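Local coordinates for protein (alpha-2u-globulin) (Rattus norvegicus, PDB 2A2U), which is a lipocalin that probably carries small hydrophobic ligands in its barrel and binds a hyaline droplet inducer, at the interface of chains A and B and the interface of chains A and C. Coordinates in Å, arbitrary orientation; residue numbers count along the deposited sequence, not the author numbering. Chains: chain A/B/C, Protein (alpha-2u-globulin).

Contact 1: the interface of chains A and B. Residues chain A 83-85; chain B 67-68.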
# COMPACT_ATOMS: atom_id res chain seq x y z
N CYS A 83 -22.93 -3.72 -3.22
CA CYS A 83 -22.26 -2.48 -2.91
C CYS A 83 -21.11 -2.66 -1.93
O CYS A 83 -21.33 -2.84 -0.73
CB CYS A 83 -23.26 -1.50 -2.35
SG CYS A 83 -24.52 -1.03 -3.60
N ARG A 84 -19.90 -2.64 -2.46
CA ARG A 84 -18.67 -2.78 -1.69
C ARG A 84 -18.16 -1.40 -1.27
O ARG A 84 -18.24 -0.44 -2.03
CB ARG A 84 -17.65 -3.56 -2.54
CG ARG A 84 -16.19 -3.48 -2.09
CD ARG A 84 -15.53 -4.86 -2.06
NE ARG A 84 -14.15 -4.80 -1.58
CZ ARG A 84 -13.08 -5.05 -2.33
NH1 ARG A 84 -13.21 -5.38 -3.61
NH2 ARG A 84 -11.86 -4.97 -1.80
N GLU A 85 -17.72 -1.30 -0.03
CA GLU A 85 -17.19 -0.06 0.55
C GLU A 85 -15.66 -0.04 0.41
O GLU A 85 -14.97 -0.94 0.88
CB GLU A 85 -17.58 0.00 2.03
CG GLU A 85 -17.20 1.27 2.76
CD GLU A 85 -18.11 2.43 2.44
OE1 GLU A 85 -19.16 2.58 3.09
OE2 GLU A 85 -17.75 3.21 1.55
N LEU B 67 -14.89 -0.21 6.57
CA LEU B 67 -14.79 -0.62 5.17
C LEU B 67 -14.96 -2.12 4.99
O LEU B 67 -15.33 -2.82 5.93
CB LEU B 67 -13.43 -0.20 4.64
CG LEU B 67 -12.96 1.20 5.06
CD1 LEU B 67 -11.49 1.37 4.76
CD2 LEU B 67 -13.78 2.27 4.36
N GLU B 68 -14.69 -2.63 3.79
CA GLU B 68 -14.81 -4.06 3.52
C GLU B 68 -13.68 -4.88 4.13
O GLU B 68 -12.52 -4.76 3.71
CB GLU B 68 -14.85 -4.34 2.03
CG GLU B 68 -16.13 -3.91 1.39
CD GLU B 68 -17.35 -4.64 1.88
OE1 GLU B 68 -17.22 -5.78 2.38
OE2 GLU B 68 -18.45 -4.08 1.74
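The start of strand 83-92 in chain A meets the end of strand 60-67 in chain B and the first loop residue after it, B:Glu68. This is part of a two-fold interface between two copies of the lipocalin, so the same contact recurs with the chains exchanged; whether this pairing is the biological one the structure alone does not show. B:Glu68 lies across the backbone of A:Arg84 and A:Glu85 and touches it at both ends. Both A:Arg84 and B:Glu68 are poorly ordered, so the details of their contacts are approximate. The amide N of B:Glu68 gives a weak hydrogen bond to the carbonyl O of A:Glu85, 3.4 Å away. The carboxylate OE2 takes another weak one from the amide N of A:Glu85, nearly straight at 164° at the hydrogen. The bend at chi2 of B:Glu68 folds its carboxylate back toward that amide. A:Arg84 approaches along its aliphatic part: its CG is 3.5 Å from CG of B:Glu68, and CB of B:Glu68 lies at the guanidinium edge, in its plane. The two charged groups do not pair here, their planes standing 79° apart and NE of A:Arg84 lying 5.1 Å from OE1 of B:Glu68; any attraction between them is probably weak. A:Glu85, with CG anti to its backbone N (chi1 -176°), turns the other way and crosses B:Leu67 at about a right angle, its CG 3.9 Å from CD2 of the leucine.

Contact 2: the interface of chains A and C. Residues chain A 100, 106-108; chain C 91-94, 100.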
# COMPACT_ATOMS: atom_id res chain seq x y z
N PHE A 100 -1.86 11.18 -8.19
CA PHE A 100 -1.76 9.83 -8.71
C PHE A 100 -2.46 8.84 -7.79
O PHE A 100 -2.34 8.94 -6.58
CB PHE A 100 -0.30 9.38 -8.85
CG PHE A 100 -0.15 7.94 -9.30
CD1 PHE A 100 -0.15 7.61 -10.66
CD2 PHE A 100 -0.10 6.90 -8.37
CE1 PHE A 100 -0.11 6.28 -11.07
CE2 PHE A 100 -0.06 5.58 -8.78
CZ PHE A 100 -0.07 5.27 -10.13
N GLY A 106 -2.89 2.92 -13.79
CA GLY A 106 -2.25 4.08 -13.21
C GLY A 106 -3.10 5.27 -13.58
O GLY A 106 -3.34 5.50 -14.76
N ASN A 107 -3.54 6.02 -12.58
CA ASN A 107 -4.40 7.18 -12.82
C ASN A 107 -3.78 8.51 -12.45
O ASN A 107 -3.18 8.65 -11.40
CB ASN A 107 -5.70 7.05 -12.03
CG ASN A 107 -6.47 5.80 -12.35
OD1 ASN A 107 -7.10 5.71 -13.40
ND2 ASN A 107 -6.46 4.85 -11.43
N THR A 108 -3.98 9.48 -13.32
CA THR A 108 -3.51 10.83 -13.09
C THR A 108 -4.74 11.72 -13.19
O THR A 108 -5.47 11.67 -14.18
CB THR A 108 -2.46 11.23 -14.13
OG1 THR A 108 -1.18 10.73 -13.73
CG2 THR A 108 -2.37 12.73 -14.27
N TYR C 91 4.66 2.87 -10.13
CA TYR C 91 3.63 2.66 -11.13
C TYR C 91 3.76 3.54 -12.35
O TYR C 91 4.14 4.69 -12.25
CB TYR C 91 2.29 2.91 -10.51
CG TYR C 91 2.07 2.04 -9.33
CD1 TYR C 91 1.79 0.69 -9.48
CD2 TYR C 91 2.16 2.57 -8.05
CE1 TYR C 91 1.60 -0.13 -8.38
CE2 TYR C 91 1.97 1.77 -6.95
CZ TYR C 91 1.69 0.42 -7.12
OH TYR C 91 1.52 -0.39 -6.01
N LYS C 92 3.38 2.99 -13.49
CA LYS C 92 3.44 3.72 -14.75
C LYS C 92 2.25 4.68 -14.79
O LYS C 92 1.14 4.30 -14.45
CB LYS C 92 3.37 2.74 -15.92
CG LYS C 92 3.49 3.38 -17.28
CD LYS C 92 4.88 3.92 -17.56
CE LYS C 92 4.79 5.28 -18.22
NZ LYS C 92 3.95 5.27 -19.45
N THR C 93 2.50 5.94 -15.15
CA THR C 93 1.43 6.93 -15.22
C THR C 93 1.06 7.19 -16.67
O THR C 93 1.76 6.75 -17.58
CB THR C 93 1.85 8.27 -14.55
OG1 THR C 93 2.69 9.01 -15.44
CG2 THR C 93 2.61 8.01 -13.27
N PRO C 94 -0.07 7.88 -16.91
CA PRO C 94 -0.50 8.18 -18.28
C PRO C 94 0.38 9.14 -19.08
O PRO C 94 0.18 9.26 -20.28
CB PRO C 94 -1.91 8.74 -18.08
CG PRO C 94 -2.37 8.15 -16.79
CD PRO C 94 -1.14 8.19 -15.94
N PHE C 100 5.51 6.75 -11.00
CA PHE C 100 5.28 7.36 -9.70
C PHE C 100 5.61 6.38 -8.58
O PHE C 100 5.28 5.21 -8.67
CB PHE C 100 3.82 7.80 -9.52
CG PHE C 100 3.52 8.36 -8.14
CD1 PHE C 100 3.74 9.70 -7.85
CD2 PHE C 100 3.12 7.51 -7.11
CE1 PHE C 100 3.56 10.19 -6.56
CE2 PHE C 100 2.94 8.00 -5.82
CZ PHE C 100 3.16 9.34 -5.55
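A:Phe100, on the short strand 99-102, reaches over to chain C and packs against the same phenylalanine of the partner, C:Phe100, and against the end of strand 83-92 with the loop that follows it. The two chains are related by a two-fold axis, and the phenylalanine pair sits about it; whether the protein uses this interface in solution cannot be read from the model. CB of A:Phe100 lies over one face of the C:Phe100 ring, 4.0 Å above its plane and toward the rim, while CB of C:Phe100 covers the A:Phe100 ring in the same way. CG faces its own counterpart. The two CD2 atoms, one from each Phe100, approach to 3.5 Å, whereas CD1 of A:Phe100 turns to the methyl CG2 of C:Thr93 at 3.8 Å. Farther out, CE1 stays beside that methyl, CE2 meets CD2 of the C:Tyr91 ring, and the tip CZ comes 3.4 Å from CB of C:Tyr91. With CG anti to the backbone N (chi1 176°), the ring is carried out between tyrosine, threonine and phenylalanine. Replacing A:Phe100 with an alanine would probably open a gap beside C:Tyr91 and C:Thr93 and take from C:Phe100 the ring it meets across the two-fold. Alongside, C:Pro94 rests on strand 106-114, its CG 3.5 Å from the carbonyl O of A:Gly106. The neighbouring ring carbon, CD of C:Pro94, lies 3.4 Å from the hydroxyl OG1 of A:Thr108.

About 24 Å separates the centres of contact 1 and contact 2, so chain A faces two different copies of itself through separate patches. Strand 83-92 is used in both: its beginning serves in contact 1, and its far end, on chain C, in contact 2. Since every copy carries the same residues, each chain can present both patches at once, and two distinct two-fold pairings of this kind can build the four-copy assembly deposited here. The characters differ: contact 1 is polar and only weakly bonded, contact 2 largely apolar.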